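Local structure of heme peroxidase (Bacteroides thetaiotaomicron, 2GVK) at residues I28-T33 / L109-R114; V103-D108 / A298-L303; F189-I194 / T261-Y266. The protein probably uses a heme and hydrogen peroxide to oxidise dyes and other substrates. All coordinates share one frame; numbering follows the deposited sequence.

How the contacts relate
Contacts 1 and 3 are buried pairings of neighbouring antiparallel strands, one in the N-terminal and one in the C-terminal Dyp-type region, both zipped by backbone bonds; contact 1 is apolar and aromatic on its faces, while contact 3 mixes in Gln191, Lys192 and Thr261. Contact 2 is a surface contact in which a loop of the N-terminal region meets the interrupted part of strand 296-306, held by backbone and threonine hydroxyl bonds, with a bridging water and ethanediol probably from the crystallisation liquor alongside. All three reach the same sheet. Asp108 ties contact 2 to contact 1 through Leu32 and Tyr30, Thr300 ties it to contact 3 through Lys192, and His112 of contact 1 bonds to Tyr266 of contact 3.

Contact 1: I28-T33 / L109-R114; sequences IVYNLT and LLFHIR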
loop_
_atom_site.group_PDB
_atom_site.type_symbol
_atom_site.label_atom_id
_atom_site.label_comp_id
_atom_site.label_asym_id
_atom_site.label_seq_id
_atom_site.Cartn_x
_atom_site.Cartn_y
_atom_site.Cartn_z
ATOM N N ILE A 28 14.901 10.254 22.722
ATOM C CA ILE A 28 14.794 11.067 23.933
ATOM C C ILE A 28 15.780 10.590 25.000
ATOM O O ILE A 28 15.817 9.419 25.336
ATOM C CB ILE A 28 13.368 11.016 24.515
ATOM C CG1 ILE A 28 12.399 11.753 23.597
ATOM C CG2 ILE A 28 13.341 11.623 25.859
ATOM C CD1 ILE A 28 10.951 11.519 23.934
ATOM N N VAL A 29 16.586 11.520 25.516
ATOM C CA VAL A 29 17.433 11.256 26.644
ATOM C C VAL A 29 16.975 12.132 27.799
ATOM O O VAL A 29 16.828 13.349 27.653
ATOM C CB VAL A 29 18.918 11.523 26.329
ATOM C CG1 VAL A 29 19.781 11.350 27.567
ATOM C CG2 VAL A 29 19.380 10.593 25.232
ATOM N N TYR A 30 16.686 11.482 28.918
ATOM C CA TYR A 30 16.249 12.142 30.131
ATOM C C TYR A 30 17.314 12.022 31.209
ATOM O O TYR A 30 17.994 10.997 31.306
ATOM C CB TYR A 30 15.007 11.456 30.676
ATOM C CG TYR A 30 13.706 11.716 29.950
ATOM C CD1 TYR A 30 13.178 12.980 29.888
ATOM C CD2 TYR A 30 12.885 10.653 29.570
ATOM C CE1 TYR A 30 11.899 13.210 29.360
ATOM C CE2 TYR A 30 11.620 10.877 29.039
ATOM C CZ TYR A 30 11.142 12.158 28.935
ATOM O OH TYR A 30 9.868 12.387 28.471
ATOM N N ASN A 31 17.380 13.017 32.088
ATOM C CA ASN A 31 18.045 12.862 33.370
ATOM C C ASN A 31 16.990 12.698 34.454
ATOM O O ASN A 31 15.911 13.258 34.362
ATOM C CB ASN A 31 18.898 14.075 33.700
ATOM C CG ASN A 31 20.321 13.959 33.183
ATOM O OD1 ASN A 31 20.746 12.907 32.706
ATOM N ND2 ASN A 31 21.069 15.069 33.268
ATOM N N LEU A 32 17.314 11.921 35.476
ATOM C CA LEU A 32 16.450 11.782 36.630
ATOM C C LEU A 32 16.508 13.021 37.493
ATOM O O LEU A 32 17.553 13.629 37.627
ATOM C CB LEU A 32 16.880 10.577 37.475
ATOM C CG LEU A 32 16.871 9.221 36.781
ATOM C CD1 LEU A 32 17.417 8.179 37.719
ATOM C CD2 LEU A 32 15.476 8.862 36.318
ATOM N N THR A 33 15.387 13.337 38.139
ATOM C CA THR A 33 15.352 14.373 39.173
ATOM C C THR A 33 15.473 13.739 40.555
ATOM O O THR A 33 15.349 12.524 40.704
ATOM C CB THR A 33 14.036 15.148 39.151
ATOM O OG1 THR A 33 12.963 14.293 39.592
ATOM C CG2 THR A 33 13.742 15.672 37.775
ATOM N N LEU A 109 18.158 8.036 31.162
ATOM C CA LEU A 109 17.205 7.184 30.446
ATOM C C LEU A 109 17.252 7.495 28.971
ATOM O O LEU A 109 17.296 8.665 28.580
ATOM C CB LEU A 109 15.766 7.412 30.940
ATOM C CG LEU A 109 15.440 7.165 32.407
ATOM C CD1 LEU A 109 13.963 7.463 32.646
ATOM C CD2 LEU A 109 15.793 5.730 32.846
ATOM N N LEU A 110 17.208 6.445 28.149
ATOM C CA LEU A 110 17.079 6.585 26.699
ATOM C C LEU A 110 15.816 5.909 26.203
ATOM O O LEU A 110 15.541 4.760 26.549
ATOM C CB LEU A 110 18.287 5.956 25.975
ATOM C CG LEU A 110 18.170 5.844 24.425
ATOM C CD1 LEU A 110 18.264 7.188 23.746
ATOM C CD2 LEU A 110 19.226 4.899 23.884
ATOM N N PHE A 111 15.052 6.630 25.385
ATOM C CA PHE A 111 13.949 6.032 24.633
ATOM C C PHE A 111 14.210 6.218 23.169
ATOM O O PHE A 111 14.484 7.342 22.711
ATOM C CB PHE A 111 12.588 6.668 25.030
ATOM C CG PHE A 111 12.174 6.372 26.431
ATOM C CD1 PHE A 111 11.653 5.148 26.764
ATOM C CD2 PHE A 111 12.352 7.314 27.444
ATOM C CE1 PHE A 111 11.275 4.864 28.066
ATOM C CE2 PHE A 111 11.963 7.026 28.763
ATOM C CZ PHE A 111 11.434 5.814 29.064
ATOM N N HIS A 112 14.174 5.103 22.432
ATOM C CA HIS A 112 14.368 5.095 20.992
ATOM C C HIS A 112 13.068 4.583 20.377
ATOM O O HIS A 112 12.741 3.398 20.484
ATOM C CB HIS A 112 15.571 4.211 20.647
ATOM C CG HIS A 112 15.797 4.013 19.175
ATOM N ND1 HIS A 112 16.425 2.883 18.665
ATOM C CD2 HIS A 112 15.541 4.810 18.117
ATOM C CE1 HIS A 112 16.523 2.997 17.356
ATOM N NE2 HIS A 112 15.975 4.144 16.989
ATOM N N ILE A 113 12.308 5.514 19.768
ATOM C CA ILE A 113 10.954 5.260 19.318
ATOM C C ILE A 113 10.912 5.350 17.793
ATOM O O ILE A 113 11.334 6.344 17.225
ATOM C CB ILE A 113 9.955 6.312 19.902
ATOM C CG1 ILE A 113 10.275 6.627 21.357
ATOM C CG2 ILE A 113 8.532 5.814 19.756
ATOM C CD1 ILE A 113 9.355 7.673 22.000
ATOM N N ARG A 114 10.387 4.299 17.160
ATOM C CA ARG A 114 10.359 4.138 15.683
ATOM C C ARG A 114 8.953 3.724 15.226
ATOM O O ARG A 114 8.356 2.864 15.838
ATOM C CB ARG A 114 11.339 3.018 15.261
ATOM C CG ARG A 114 12.784 3.317 15.472
ATOM C CD ARG A 114 13.668 2.116 15.132
ATOM N NE ARG A 114 13.800 1.203 16.278
ATOM C CZ ARG A 114 14.736 0.250 16.377
ATOM N NH1 ARG A 114 15.632 0.091 15.414
ATOM N NH2 ARG A 114 14.792 -0.516 17.468
#
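Tyr30 and Phe111 both hold CG anti to their carbonyl carbon (chi1 -75° and -67°), which sends the two rings out on the same face of the sheet, where they meet edge to edge. Tyr30 CD2 lies 3.8 Å from Phe111 CE2, each atom close to the plane of the other ring. Ile28 CG2 sits over the centre of the Tyr30 ring, 3.6 Å above the plane. Beside them the CB atoms of Tyr30 and Leu109 come within 4.1 Å. Four backbone bonds join strands 24-32 and 109-115, two neighbouring antiparallel members of the N-terminal ferredoxin-like module of the dimeric alpha-beta barrel type, as in other DyP peroxidases. Phe111 N and Ile28 O form one at 2.9 Å, nearly straight at 170°, and Ile28 N returns to Phe111 O; Tyr30 and Leu109 exchange the other two. Between these hydrogen-bonded pairs, Val29 and Leu110 form a non-hydrogen-bonded pair whose side chains go to the opposite face. There Leu110, with CG anti to its backbone N, brings CD1 to 3.9 Å from Val29 CG2. Past the paired residues, Leu32 CD2 reaches Leu109 CD1 at 4.2 Å, while Ser255 of the second subunit packs on Ile28 and Tyr30.

Contact 2: V103-D108 / A298-L303; sequences VSTPGD and AITGTL. With EDO (1,2-ethanediol), chain G; EDO (1,2-ethanediol), chain I.
Thr105 and Gly301 are joined twice, once through the backbone and once through a side chain. Thr105 N donates to Gly301 O at 2.8 Å, and Gly301 N donates to Thr105 OG1 at 2.9 Å. The threonine hydroxyl can accept that bond because chi1 of 59° places OG1 between its own backbone N and carbonyl carbon, leaving CG2 to lie against Thr300 CA and Ile299 O. Its proton goes to O2 of an ethanediol, probably from the crystallisation liquor, 2.7 Å from Thr105 OG1; O2 in turn donates to Pro106 O. Thr302 answers from the other segment: OG1, anti to its carbonyl carbon, donates to Thr105 O at 2.9 Å from well above the carbonyl plane, and accepts from the diol's O1. Here the loop before strand 109-115 lies along the interrupted part of strand 296-306, linking the N- and C-terminal Dyp-type regions, each ferredoxin-like in this family. Val103 CG2 packs on the peptide joining Ile299 to Thr300, 3.7 Å from Thr300 N. One water donates to both Val103 O and Thr300 O, bridging the segments at this end. Gly301 CA comes within 3.3 Å of Val103 O, and a CB modelled there would clash with that oxygen. Thr300 OG1 is hydrogen-bonded to the backbone N of Lys192.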
loop_
_atom_site.group_PDB
_atom_site.type_symbol
_atom_site.label_atom_id
_atom_site.label_comp_id
_atom_site.label_asym_id
_atom_site.label_seq_id
_atom_site.Cartn_x
_atom_site.Cartn_y
_atom_site.Cartn_z
ATOM N N VAL A 103 33.187 12.881 22.822
ATOM C CA VAL A 103 32.798 13.394 24.121
ATOM C C VAL A 103 31.877 12.422 24.875
ATOM O O VAL A 103 31.221 11.579 24.279
ATOM C CB VAL A 103 32.079 14.776 23.994
ATOM C CG1 VAL A 103 33.041 15.845 23.411
ATOM C CG2 VAL A 103 30.796 14.658 23.148
ATOM N N SER A 104 31.889 12.540 26.201
ATOM C CA SER A 104 31.015 11.785 27.054
ATOM C C SER A 104 30.092 12.769 27.763
ATOM O O SER A 104 30.563 13.662 28.491
ATOM C CB SER A 104 31.822 11.004 28.071
ATOM O OG SER A 104 30.973 10.293 28.966
ATOM N N THR A 105 28.793 12.631 27.538
ATOM C CA THR A 105 27.826 13.604 28.002
ATOM C C THR A 105 26.693 12.896 28.783
ATOM O O THR A 105 26.548 11.686 28.709
ATOM C CB THR A 105 27.260 14.404 26.814
ATOM O OG1 THR A 105 26.625 13.504 25.883
ATOM C CG2 THR A 105 28.383 15.147 26.089
ATOM N N PRO A 106 25.923 13.654 29.564
ATOM C CA PRO A 106 24.951 13.048 30.484
ATOM C C PRO A 106 23.760 12.348 29.841
ATOM O O PRO A 106 23.396 12.622 28.694
ATOM C CB PRO A 106 24.467 14.261 31.325
ATOM C CG PRO A 106 25.533 15.293 31.142
ATOM C CD PRO A 106 25.993 15.110 29.738
ATOM N N GLY A 107 23.133 11.473 30.620
ATOM C CA GLY A 107 21.897 10.834 30.211
ATOM C C GLY A 107 21.613 9.661 31.106
ATOM O O GLY A 107 22.471 8.814 31.300
ATOM N N ASP A 108 20.407 9.625 31.680
ATOM C CA ASP A 108 20.030 8.562 32.624
ATOM C C ASP A 108 19.093 7.544 31.991
ATOM O O ASP A 108 19.177 6.360 32.290
ATOM C CB ASP A 108 19.364 9.155 33.852
ATOM C CG ASP A 108 20.336 9.964 34.734
ATOM O OD1 ASP A 108 21.560 9.664 34.743
ATOM O OD2 ASP A 108 19.859 10.872 35.467
ATOM N N ALA A 298 31.157 15.229 16.796
ATOM C CA ALA A 298 30.378 14.609 17.867
ATOM C C ALA A 298 30.127 15.633 18.972
ATOM O O ALA A 298 31.067 16.222 19.495
ATOM C CB ALA A 298 31.113 13.401 18.429
ATOM N N ILE A 299 28.851 15.840 19.324
ATOM C CA ILE A 299 28.494 16.776 20.371
ATOM C C ILE A 299 27.814 16.104 21.599
ATOM O O ILE A 299 27.593 16.763 22.626
ATOM C CB ILE A 299 27.614 17.937 19.836
ATOM C CG1 ILE A 299 26.262 17.426 19.340
ATOM C CG2 ILE A 299 28.354 18.688 18.727
ATOM C CD1 ILE A 299 25.270 18.549 19.058
ATOM N N THR A 300 27.472 14.822 21.477
ATOM C CA THR A 300 27.030 14.006 22.631
ATOM C C THR A 300 27.633 12.624 22.533
ATOM O O THR A 300 28.154 12.222 21.465
ATOM C CB THR A 300 25.473 13.835 22.709
ATOM O OG1 THR A 300 25.014 13.125 21.574
ATOM C CG2 THR A 300 24.762 15.169 22.797
ATOM N N GLY A 301 27.613 11.910 23.638
ATOM C CA GLY A 301 28.095 10.539 23.691
ATOM C C GLY A 301 27.722 9.909 24.998
ATOM O O GLY A 301 28.157 10.355 26.043
ATOM N N THR A 302 26.858 8.900 24.948
ATOM C CA THR A 302 26.353 8.272 26.168
ATOM C C THR A 302 26.075 6.786 25.963
ATOM O O THR A 302 25.512 6.371 24.929
ATOM C CB THR A 302 25.043 8.957 26.654
ATOM O OG1 THR A 302 25.177 10.384 26.559
ATOM C CG2 THR A 302 24.743 8.577 28.073
ATOM N N LEU A 303 26.452 5.993 26.973
ATOM C CA LEU A 303 26.165 4.557 27.002
ATOM C C LEU A 303 24.934 4.255 27.865
ATOM O O LEU A 303 24.796 4.768 28.982
ATOM C CB LEU A 303 27.378 3.772 27.554
ATOM C CG LEU A 303 27.188 2.271 27.776
ATOM C CD1 LEU A 303 26.946 1.555 26.483
ATOM C CD2 LEU A 303 28.409 1.675 28.492
HETATM C C1 EDO G . 22.844 11.976 25.380
HETATM O O1 EDO G . 23.885 11.527 24.547
HETATM C C2 EDO G . 22.915 13.516 25.555
HETATM O O2 EDO G . 23.981 13.896 26.475
HETATM C C1 EDO I . 26.326 8.688 33.898
HETATM O O1 EDO I . 26.610 7.311 34.159
HETATM C C2 EDO I . 26.041 8.936 32.392
HETATM O O2 EDO I . 24.921 8.138 31.950
HETATM O O HOH W 1 30.777 11.442 21.442
#

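Contact 3: F189-I194 / T261-Y266; sequences FVQKYI and TYFIGY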
loop_
_atom_site.group_PDB
_atom_site.type_symbol
_atom_site.label_atom_id
_atom_site.label_comp_id
_atom_site.label_asym_id
_atom_site.label_seq_id
_atom_site.Cartn_x
_atom_site.Cartn_y
_atom_site.Cartn_z
ATOM N N PHE A 189 24.852 2.700 22.428
ATOM C CA PHE A 189 25.614 3.912 22.499
ATOM C C PHE A 189 25.048 4.909 21.505
ATOM O O PHE A 189 24.744 4.553 20.385
ATOM C CB PHE A 189 27.100 3.619 22.199
ATOM C CG PHE A 189 28.009 4.772 22.466
ATOM C CD1 PHE A 189 28.292 5.153 23.748
ATOM C CD2 PHE A 189 28.613 5.463 21.410
ATOM C CE1 PHE A 189 29.113 6.218 23.991
ATOM C CE2 PHE A 189 29.460 6.522 21.662
ATOM C CZ PHE A 189 29.710 6.892 22.930
ATOM N N VAL A 190 24.837 6.146 21.955
ATOM C CA VAL A 190 24.329 7.184 21.094
ATOM C C VAL A 190 25.312 8.365 20.993
ATOM O O VAL A 190 26.013 8.712 21.965
ATOM C CB VAL A 190 22.939 7.713 21.579
ATOM C CG1 VAL A 190 21.885 6.606 21.509
ATOM C CG2 VAL A 190 23.045 8.303 22.969
ATOM N N GLN A 191 25.391 8.943 19.780
ATOM C CA GLN A 191 26.123 10.185 19.535
ATOM C C GLN A 191 25.378 11.025 18.555
ATOM O O GLN A 191 25.021 10.542 17.477
ATOM C CB GLN A 191 27.497 9.920 18.920
ATOM C CG GLN A 191 28.442 9.190 19.728
ATOM C CD GLN A 191 29.712 8.892 18.956
ATOM O OE1 GLN A 191 29.690 8.128 17.984
ATOM N NE2 GLN A 191 30.834 9.505 19.377
ATOM N N LYS A 192 25.232 12.306 18.864
ATOM C CA LYS A 192 24.771 13.290 17.870
ATOM C C LYS A 192 25.971 13.886 17.151
ATOM O O LYS A 192 26.902 14.401 17.801
ATOM C CB LYS A 192 23.995 14.418 18.523
ATOM C CG LYS A 192 22.638 14.071 18.899
ATOM C CD LYS A 192 21.979 15.208 19.724
ATOM C CE LYS A 192 21.623 16.381 18.874
ATOM N NZ LYS A 192 20.975 17.479 19.706
ATOM N N TYR A 193 25.960 13.796 15.821
ATOM C CA TYR A 193 26.970 14.413 14.982
ATOM C C TYR A 193 26.381 15.586 14.211
ATOM O O TYR A 193 25.291 15.478 13.654
ATOM C CB TYR A 193 27.519 13.417 13.979
ATOM C CG TYR A 193 28.463 12.396 14.549
ATOM C CD1 TYR A 193 29.834 12.655 14.626
ATOM C CD2 TYR A 193 28.002 11.160 14.984
ATOM C CE1 TYR A 193 30.724 11.683 15.104
ATOM C CE2 TYR A 193 28.875 10.198 15.486
ATOM C CZ TYR A 193 30.240 10.470 15.543
ATOM O OH TYR A 193 31.124 9.508 16.057
ATOM N N ILE A 194 27.093 16.699 14.209
ATOM C CA ILE A 194 26.734 17.861 13.372
ATOM C C ILE A 194 27.684 17.917 12.192
ATOM O O ILE A 194 28.899 17.847 12.366
ATOM C CB ILE A 194 26.813 19.165 14.172
ATOM C CG1 ILE A 194 25.898 19.081 15.419
ATOM C CG2 ILE A 194 26.439 20.370 13.300
ATOM C CD1 ILE A 194 24.436 18.855 15.105
ATOM N N THR A 261 23.576 13.740 12.008
ATOM C CA THR A 261 23.362 12.313 12.051
ATOM C C THR A 261 23.260 11.912 13.515
ATOM O O THR A 261 24.118 12.276 14.334
ATOM C CB THR A 261 24.547 11.553 11.418
ATOM O OG1 THR A 261 24.554 11.756 10.012
ATOM C CG2 THR A 261 24.454 10.076 11.705
ATOM N N TYR A 262 22.198 11.198 13.862
ATOM C CA TYR A 262 22.071 10.641 15.183
ATOM C C TYR A 262 22.511 9.188 15.122
ATOM O O TYR A 262 21.824 8.341 14.553
ATOM C CB TYR A 262 20.614 10.763 15.695
ATOM C CG TYR A 262 20.483 10.697 17.212
ATOM C CD1 TYR A 262 20.647 9.489 17.885
ATOM C CD2 TYR A 262 20.232 11.843 17.973
ATOM C CE1 TYR A 262 20.575 9.419 19.244
ATOM C CE2 TYR A 262 20.148 11.774 19.356
ATOM C CZ TYR A 262 20.344 10.546 19.982
ATOM O OH TYR A 262 20.253 10.437 21.362
ATOM N N PHE A 263 23.720 8.936 15.612
ATOM C CA PHE A 263 24.257 7.598 15.670
ATOM C C PHE A 263 23.682 6.850 16.834
ATOM O O PHE A 263 23.653 7.361 17.971
ATOM C CB PHE A 263 25.783 7.637 15.814
ATOM C CG PHE A 263 26.384 6.299 16.098
ATOM C CD1 PHE A 263 26.604 5.409 15.085
ATOM C CD2 PHE A 263 26.638 5.897 17.387
ATOM C CE1 PHE A 263 27.124 4.104 15.355
ATOM C CE2 PHE A 263 27.156 4.599 17.651
ATOM C CZ PHE A 263 27.405 3.738 16.623
ATOM N N ILE A 264 23.228 5.624 16.578
ATOM C CA ILE A 264 22.830 4.735 17.638
ATOM C C ILE A 264 23.294 3.315 17.269
ATOM O O ILE A 264 23.054 2.839 16.166
ATOM C CB ILE A 264 21.296 4.801 17.897
ATOM C CG1 ILE A 264 20.906 3.893 19.040
ATOM C CG2 ILE A 264 20.509 4.460 16.620
ATOM C CD1 ILE A 264 19.583 4.210 19.626
ATOM N N GLY A 265 24.023 2.688 18.184
ATOM C CA GLY A 265 24.615 1.384 17.950
ATOM C C GLY A 265 24.331 0.444 19.094
ATOM O O GLY A 265 24.656 0.748 20.256
ATOM N N TYR A 266 23.657 -0.656 18.782
ATOM C CA TYR A 266 23.353 -1.710 19.742
ATOM C C TYR A 266 24.388 -2.832 19.642
ATOM O O TYR A 266 24.712 -3.327 18.520
ATOM C CB TYR A 266 21.972 -2.294 19.467
ATOM C CG TYR A 266 20.815 -1.360 19.715
ATOM C CD1 TYR A 266 20.216 -1.294 20.961
ATOM C CD2 TYR A 266 20.289 -0.583 18.699
ATOM C CE1 TYR A 266 19.140 -0.462 21.209
ATOM C CE2 TYR A 266 19.192 0.278 18.934
ATOM C CZ TYR A 266 18.610 0.309 20.186
ATOM O OH TYR A 266 17.511 1.123 20.442
#
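Gln191 O accepts from Phe263 N at 2.8 Å, in a bond bent to 146° at the hydrogen. It is one of six backbone bonds zipping strands 186-195 and 258-267, neighbouring antiparallel strands of the C-terminal ferredoxin-like module of this DyP-type peroxidase. Phe189, Gln191 and Tyr193 share one face with Phe263. The phenylalanine, its CG anti to the backbone N (chi1 171°), lies among all three: CB packs at the edge of the Tyr193 ring, 4.0 Å from Tyr193 CE2, while its CE2 meets the edge of the Phe189 ring. Gln191 brings OE1 to 3.8 Å from Phe263 CD2, its amide plane 81° from the ring. Gly265 N bonds to Phe189 O, and a CB on this glycine would run into the Phe263 ring. On the opposite face Tyr262 is flanked by Lys192 and Val190, and Phe27 stacks on its ring. Lys192 CG comes 3.4 Å from Tyr262 CD2, and Val190 CB lies 3.7 Å from Tyr262 CE1. An alanine at Tyr262 would probably open a gap between Lys192 and Val190 and take away the ring that Phe27 stacks on. Beyond the ring the lysine chain bends at chi3 and carries NZ off to a salt bridge with Asp140. Val190 CG1 also lies beside Ile264 CG1. Back on the Phe263 face, Tyr193 OH donates to Gln191 OE1 at 2.8 Å, approaching from above the amide plane.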